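PDB 2XJ9: MIPZ from Caulobacter crescentus, which is an ATPase that probably helps place the division plane as a cell division inhibitor, forming a gradient through dimerization and nucleoid binding. Local coordinates for residues 45-50 with 226-231; 53-58 with 64-69. The protein carries 1 engineered substitution. All coordinates share one frame; numbering follows the deposited sequence.

Interaction 1: residues 45-50 with 226-231; sequences QRTSAR and ELFPFG. With AGS (phosphothiophosphoric acid-adenylate ester), chain D.
Phe-228 reaches from its loop to the first turn of helix 47-62 and meets Thr-47 and Arg-50 with one corner of its ring. From CB the chain runs with CG anti to the backbone N (chi1 170°), which carries the ring across to the helix. CG and CD1 lead to CE1, where the contact begins: CE1 stands 3.8 Å from the carbonyl O of Thr-47, which lies at the ring edge near its plane, and 3.8 Å from the methyl CG2 of Thr-47, whose side chain crosses the phenyl at about a right angle. One atom on, CZ comes within 4.0 Å of Arg-50 CB, an oblique approach. The side chain of Thr-47 is also part of a magnesium site, about 3 Å from the ion, while CG2 lies against the ring. This is the nucleotide end of a P-loop ATPase of the ParA/MinD kind, in which two subunits sandwich the nucleotide; Lys-13 of the second subunit bonds to the ATP analogue here, and Gln-45 lies by its terminal thiophosphate. The dimer partner closes over the same region, with its Val-138 packing on Thr-47 and its Phe-137 on Pro-229. Beyond CB, Arg-50 bends at chi2 and chi3, and its NH2 makes a salt bridge with Asp-141 of the second subunit.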
loop_
_atom_site.group_PDB
_atom_site.type_symbol
_atom_site.label_atom_id
_atom_site.label_comp_id
_atom_site.label_asym_id
_atom_site.label_seq_id
_atom_site.Cartn_x
_atom_site.Cartn_y
_atom_site.Cartn_z
ATOM N N GLN A 45 5.425 10.722 0.108
ATOM C CA GLN A 45 6.130 9.580 0.703
ATOM C C GLN A 45 7.584 9.527 0.290
ATOM O O GLN A 45 8.462 9.446 1.145
ATOM C CB GLN A 45 5.496 8.265 0.314
ATOM C CG GLN A 45 4.103 8.067 0.784
ATOM C CD GLN A 45 3.733 6.613 0.744
ATOM O OE1 GLN A 45 2.555 6.264 0.636
ATOM N NE2 GLN A 45 4.743 5.745 0.825
ATOM N N ARG A 46 7.817 9.533 -1.024
ATOM C CA ARG A 46 9.149 9.638 -1.571
ATOM C C ARG A 46 10.031 8.511 -1.090
ATOM O O ARG A 46 11.187 8.744 -0.718
ATOM C CB ARG A 46 9.757 10.970 -1.175
ATOM C CG ARG A 46 9.100 12.127 -1.853
ATOM C CD ARG A 46 9.523 13.432 -1.230
ATOM N NE ARG A 46 10.961 13.494 -0.958
ATOM C CZ ARG A 46 11.899 13.602 -1.898
ATOM N NH1 ARG A 46 11.553 13.634 -3.185
ATOM N NH2 ARG A 46 13.180 13.660 -1.550
ATOM N N THR A 47 9.493 7.292 -1.111
ATOM C CA THR A 47 10.229 6.116 -0.619
ATOM C C THR A 47 11.564 5.836 -1.354
ATOM O O THR A 47 12.601 5.606 -0.716
ATOM C CB THR A 47 9.356 4.841 -0.648
ATOM O OG1 THR A 47 8.057 5.105 -0.090
ATOM C CG2 THR A 47 10.035 3.705 0.104
ATOM N N SER A 48 11.545 5.844 -2.687
ATOM C CA SER A 48 12.778 5.617 -3.435
ATOM C C SER A 48 13.752 6.755 -3.167
ATOM O O SER A 48 14.930 6.523 -2.935
ATOM C CB SER A 48 12.531 5.490 -4.933
ATOM O OG SER A 48 11.401 4.701 -5.241
ATOM N N ALA A 49 13.258 7.992 -3.186
ATOM C CA ALA A 49 14.098 9.159 -2.875
ATOM C C ALA A 49 14.714 9.090 -1.458
ATOM O O ALA A 49 15.920 9.310 -1.268
ATOM C CB ALA A 49 13.301 10.436 -3.060
ATOM N N ARG A 50 13.877 8.788 -0.468
ATOM C CA ARG A 50 14.343 8.518 0.885
ATOM C C ARG A 50 15.370 7.389 0.919
ATOM O O ARG A 50 16.349 7.475 1.650
ATOM C CB ARG A 50 13.162 8.157 1.794
ATOM C CG ARG A 50 12.125 9.277 1.986
ATOM C CD ARG A 50 12.384 10.140 3.230
ATOM N NE ARG A 50 13.753 9.993 3.724
ATOM C CZ ARG A 50 14.084 9.340 4.836
ATOM N NH1 ARG A 50 15.358 9.240 5.203
ATOM N NH2 ARG A 50 13.143 8.787 5.587
ATOM N N GLU A 226 14.703 -4.810 5.361
ATOM C CA GLU A 226 15.440 -4.650 6.604
ATOM C C GLU A 226 16.540 -3.603 6.489
ATOM O O GLU A 226 16.953 -3.029 7.494
ATOM C CB GLU A 226 16.036 -5.995 6.997
ATOM C CG GLU A 226 16.855 -5.965 8.255
ATOM C CD GLU A 226 17.556 -7.289 8.531
ATOM O OE1 GLU A 226 17.999 -7.936 7.552
ATOM O OE2 GLU A 226 17.664 -7.678 9.721
ATOM N N LEU A 227 17.000 -3.341 5.265
ATOM C CA LEU A 227 18.142 -2.453 5.051
ATOM C C LEU A 227 17.744 -1.033 4.634
ATOM O O LEU A 227 18.602 -0.179 4.374
ATOM C CB LEU A 227 19.093 -3.059 4.027
ATOM C CG LEU A 227 19.645 -4.415 4.436
ATOM C CD1 LEU A 227 20.403 -5.070 3.296
ATOM C CD2 LEU A 227 20.535 -4.216 5.639
ATOM N N PHE A 228 16.448 -0.768 4.586
ATOM C CA PHE A 228 15.984 0.535 4.133
ATOM C C PHE A 228 16.597 1.699 4.891
ATOM O O PHE A 228 16.891 2.730 4.314
ATOM C CB PHE A 228 14.473 0.617 4.205
ATOM C CG PHE A 228 13.930 1.995 3.992
ATOM C CD1 PHE A 228 13.540 2.414 2.731
ATOM C CD2 PHE A 228 13.780 2.873 5.056
ATOM C CE1 PHE A 228 13.007 3.680 2.544
ATOM C CE2 PHE A 228 13.255 4.158 4.863
ATOM C CZ PHE A 228 12.875 4.552 3.611
ATOM N N PRO A 229 16.768 1.556 6.202
ATOM C CA PRO A 229 17.307 2.722 6.921
ATOM C C PRO A 229 18.731 3.102 6.490
ATOM O O PRO A 229 19.145 4.240 6.706
ATOM C CB PRO A 229 17.283 2.272 8.390
ATOM C CG PRO A 229 16.222 1.219 8.433
ATOM C CD PRO A 229 16.263 0.511 7.110
ATOM N N PHE A 230 19.461 2.164 5.891
ATOM C CA PHE A 230 20.843 2.404 5.490
ATOM C C PHE A 230 20.930 2.751 4.019
ATOM O O PHE A 230 21.955 3.226 3.543
ATOM C CB PHE A 230 21.682 1.162 5.720
ATOM C CG PHE A 230 21.562 0.600 7.099
ATOM C CD1 PHE A 230 21.093 -0.685 7.294
ATOM C CD2 PHE A 230 21.911 1.356 8.200
ATOM C CE1 PHE A 230 20.989 -1.202 8.556
ATOM C CE2 PHE A 230 21.805 0.838 9.464
ATOM C CZ PHE A 230 21.346 -0.440 9.640
ATOM N N GLY A 231 19.843 2.509 3.302
ATOM C CA GLY A 231 19.846 2.688 1.872
ATOM C C GLY A 231 20.792 1.684 1.264
ATOM O O GLY A 231 21.664 2.055 0.531
HETATM P PG AGS D . 2.771 2.671 -1.844
HETATM S S1G AGS D . 1.352 2.748 -2.406
HETATM O O2G AGS D . 2.927 3.123 -0.408
HETATM O O3G AGS D . 3.866 3.267 -2.703
HETATM P PB AGS D . 4.397 0.421 -2.584
HETATM O O1B AGS D . 3.787 -0.255 -3.792
HETATM O O2B AGS D . 5.520 1.426 -2.642
HETATM O O3B AGS D . 3.145 1.094 -1.810
HETATM P PA AGS D . 6.209 -0.958 -0.875
HETATM O O1A AGS D . 7.310 -1.194 -1.888
HETATM O O2A AGS D . 6.374 0.110 0.143
HETATM O O3A AGS D . 4.812 -0.772 -1.607
HETATM O "O5'" AGS D . 5.880 -2.336 -0.131
HETATM C "C5'" AGS D . 4.854 -2.376 0.846
HETATM C "C4'" AGS D . 5.411 -2.892 2.182
HETATM O "O4'" AGS D . 5.844 -4.201 1.924
HETATM C "C3'" AGS D . 6.649 -2.181 2.699
HETATM O "O3'" AGS D . 6.644 -2.234 4.115
HETATM C "C2'" AGS D . 7.846 -2.990 2.248
HETATM O "O2'" AGS D . 8.896 -2.832 3.213
HETATM C "C1'" AGS D . 7.233 -4.375 2.201
HETATM N N9 AGS D . 7.603 -5.332 1.134
HETATM C C8 AGS D . 7.296 -5.226 -0.180
HETATM N N7 AGS D . 7.734 -6.311 -0.879
HETATM C C5 AGS D . 8.306 -7.132 0.020
HETATM C C6 AGS D . 8.957 -8.432 -0.033
HETATM N N6 AGS D . 9.081 -9.068 -1.215
HETATM N N1 AGS D . 9.406 -8.945 1.132
HETATM C C2 AGS D . 9.296 -8.317 2.313
HETATM N N3 AGS D . 8.717 -7.126 2.440
HETATM C C4 AGS D . 8.210 -6.503 1.345
#

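Interaction 2: residues 53-58 with 64-69; sequences ENRRAW and IELPEP
Arg-56 turns one face of its guanidinium to the carboxylate of Glu-68, with OE1 offset toward the rim of the group. Arg-56 NE and Glu-68 OE1 are 3.5 Å apart; the two planes stand 74° to each other and no N-H points at the oxygen, so this salt bridge rests on charge alone. Arg-55 does the directional work. Its chain is extended from CG to NE, with CG anti to the backbone N (chi1 -172°), and brings the guanidinium side-on to Pro-67 O, which accepts from NE at 3.2 Å and from Arg-55 NH2 at 3.1 Å. Both bonds are bent, at 139°. The same NH2 lies 4.0 Å from Leu-66 CB and makes a salt bridge to Asp-236. With the guanidinium cut back to an alanine here, Pro-67 O would probably lose both of these donors and Asp-236 this positive partner. In the fold, the contact ties helix 47-62 to the link that completes a beta-alpha-beta crossover from strand 36-40 to strand 70-72 at the sheet's edge, and there helix 18-30 packs against Pro-67 and Pro-69 through Leu-30.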
loop_
_atom_site.group_PDB
_atom_site.type_symbol
_atom_site.label_atom_id
_atom_site.label_comp_id
_atom_site.label_asym_id
_atom_site.label_seq_id
_atom_site.Cartn_x
_atom_site.Cartn_y
_atom_site.Cartn_z
ATOM N N GLU A 53 18.646 8.999 -0.298
ATOM C CA GLU A 53 19.163 9.926 0.708
ATOM C C GLU A 53 19.828 9.193 1.885
ATOM O O GLU A 53 20.813 9.680 2.432
ATOM C CB GLU A 53 18.074 10.855 1.223
ATOM C CG GLU A 53 17.473 11.713 0.152
ATOM C CD GLU A 53 16.293 12.518 0.645
ATOM O OE1 GLU A 53 15.866 12.290 1.817
ATOM O OE2 GLU A 53 15.803 13.367 -0.153
ATOM N N ASN A 54 19.293 8.030 2.265
ATOM C CA ASN A 54 19.883 7.239 3.331
ATOM C C ASN A 54 21.176 6.582 2.877
ATOM O O ASN A 54 22.083 6.376 3.680
ATOM C CB ASN A 54 18.905 6.165 3.838
ATOM C CG ASN A 54 17.622 6.751 4.419
ATOM O OD1 ASN A 54 17.622 7.840 4.990
ATOM N ND2 ASN A 54 16.519 6.020 4.270
ATOM N N ARG A 55 21.255 6.245 1.590
ATOM C CA ARG A 55 22.443 5.601 1.040
ATOM C C ARG A 55 23.570 6.602 1.035
ATOM O O ARG A 55 24.666 6.345 1.541
ATOM C CB ARG A 55 22.177 5.146 -0.383
ATOM C CG ARG A 55 23.267 4.285 -1.013
ATOM C CD ARG A 55 22.743 3.726 -2.323
ATOM N NE ARG A 55 23.665 2.832 -2.996
ATOM C CZ ARG A 55 23.600 1.508 -2.951
ATOM N NH1 ARG A 55 22.666 0.915 -2.250
ATOM N NH2 ARG A 55 24.480 0.768 -3.603
ATOM N N ARG A 56 23.276 7.745 0.431
ATOM C CA ARG A 56 24.122 8.923 0.459
ATOM C C ARG A 56 24.679 9.164 1.862
ATOM O O ARG A 56 25.879 9.087 2.075
ATOM C CB ARG A 56 23.288 10.124 -0.020
ATOM C CG ARG A 56 24.023 11.458 -0.164
ATOM C CD ARG A 56 25.228 11.385 -1.107
ATOM N NE ARG A 56 26.267 10.509 -0.573
ATOM C CZ ARG A 56 27.502 10.428 -1.052
ATOM N NH1 ARG A 56 28.385 9.588 -0.508
ATOM N NH2 ARG A 56 27.854 11.189 -2.081
ATOM N N ALA A 57 23.797 9.429 2.825
ATOM C CA ALA A 57 24.210 9.721 4.198
ATOM C C ALA A 57 24.998 8.604 4.856
ATOM O O ALA A 57 25.877 8.875 5.666
ATOM C CB ALA A 57 23.021 10.079 5.044
ATOM N N TRP A 58 24.683 7.356 4.513
ATOM C CA TRP A 58 25.353 6.202 5.110
ATOM C C TRP A 58 26.761 5.938 4.537
ATOM O O TRP A 58 27.747 5.900 5.284
ATOM C CB TRP A 58 24.489 4.951 4.983
ATOM C CG TRP A 58 25.067 3.770 5.708
ATOM C CD1 TRP A 58 24.829 3.410 6.997
ATOM C CD2 TRP A 58 25.987 2.804 5.187
ATOM N NE1 TRP A 58 25.535 2.280 7.315
ATOM C CE2 TRP A 58 26.259 1.888 6.225
ATOM C CE3 TRP A 58 26.607 2.622 3.949
ATOM C CZ2 TRP A 58 27.118 0.805 6.060
ATOM C CZ3 TRP A 58 27.463 1.545 3.786
ATOM C CH2 TRP A 58 27.707 0.647 4.837
ATOM N N ILE A 64 32.938 4.322 2.892
ATOM C CA ILE A 64 33.148 3.317 1.865
ATOM C C ILE A 64 32.493 3.794 0.561
ATOM O O ILE A 64 31.835 4.835 0.534
ATOM C CB ILE A 64 32.662 1.908 2.307
ATOM C CG1 ILE A 64 31.535 1.422 1.410
ATOM C CG2 ILE A 64 32.242 1.894 3.789
ATOM C CD1 ILE A 64 31.150 0.003 1.694
ATOM N N GLU A 65 32.703 3.061 -0.524
ATOM C CA GLU A 65 32.205 3.499 -1.827
ATOM C C GLU A 65 31.389 2.435 -2.543
ATOM O O GLU A 65 31.772 1.261 -2.616
ATOM C CB GLU A 65 33.348 3.948 -2.738
ATOM C CG GLU A 65 34.136 5.138 -2.220
ATOM C CD GLU A 65 34.670 6.009 -3.345
ATOM O OE1 GLU A 65 35.910 6.062 -3.530
ATOM O OE2 GLU A 65 33.841 6.642 -4.040
ATOM N N LEU A 66 30.261 2.865 -3.085
ATOM C CA LEU A 66 29.373 1.956 -3.770
ATOM C C LEU A 66 28.679 2.758 -4.828
ATOM O O LEU A 66 28.602 3.980 -4.730
ATOM C CB LEU A 66 28.339 1.367 -2.809
ATOM C CG LEU A 66 28.822 0.449 -1.689
ATOM C CD1 LEU A 66 27.672 0.120 -0.778
ATOM C CD2 LEU A 66 29.433 -0.824 -2.231
ATOM N N PRO A 67 28.165 2.074 -5.842
ATOM C CA PRO A 67 27.440 2.731 -6.933
ATOM C C PRO A 67 26.232 3.496 -6.400
ATOM O O PRO A 67 25.478 2.941 -5.609
ATOM C CB PRO A 67 26.943 1.560 -7.786
ATOM C CG PRO A 67 27.672 0.342 -7.287
ATOM C CD PRO A 67 28.105 0.607 -5.899
ATOM N N GLU A 68 26.050 4.742 -6.824
ATOM C CA GLU A 68 24.827 5.487 -6.530
ATOM C C GLU A 68 24.100 5.874 -7.823
ATOM O O GLU A 68 24.727 6.191 -8.812
ATOM C CB GLU A 68 25.157 6.721 -5.698
ATOM C CG GLU A 68 25.622 6.396 -4.283
ATOM C CD GLU A 68 26.416 7.520 -3.653
ATOM O OE1 GLU A 68 25.865 8.626 -3.448
ATOM O OE2 GLU A 68 27.615 7.297 -3.380
ATOM N N PRO A 69 22.762 5.828 -7.828
ATOM C CA PRO A 69 22.103 6.201 -9.074
ATOM C C PRO A 69 22.182 7.702 -9.218
ATOM O O PRO A 69 22.899 8.337 -8.456
ATOM C CB PRO A 69 20.639 5.781 -8.851
ATOM C CG PRO A 69 20.502 5.424 -7.436
ATOM C CD PRO A 69 21.799 5.729 -6.724
#

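Both contacts use helix 47-62, and their centres are 11 Å apart. Interaction 1 takes its first turn, is partly buried beside the nucleotide and the second subunit, and depends on an aromatic ring against aliphatic and backbone atoms. Interaction 2 lies farther along, at the surface, its centre about 20 Å from the centre of the chain, and is polar, made of an arginine gripping one carbonyl oxygen with two nitrogens and an ion pair. The two are joined directly: Arg-55 NH1 probably bonds to Gly-231 O at 3.2 Å, so one guanidinium probably ties both loops, and Glu-53 OE2 pairs with Arg-46 NH2 at 3.0 Å. The rings of Trp-58 and Phe-230, one from each interaction, also meet, with planes at about 60°.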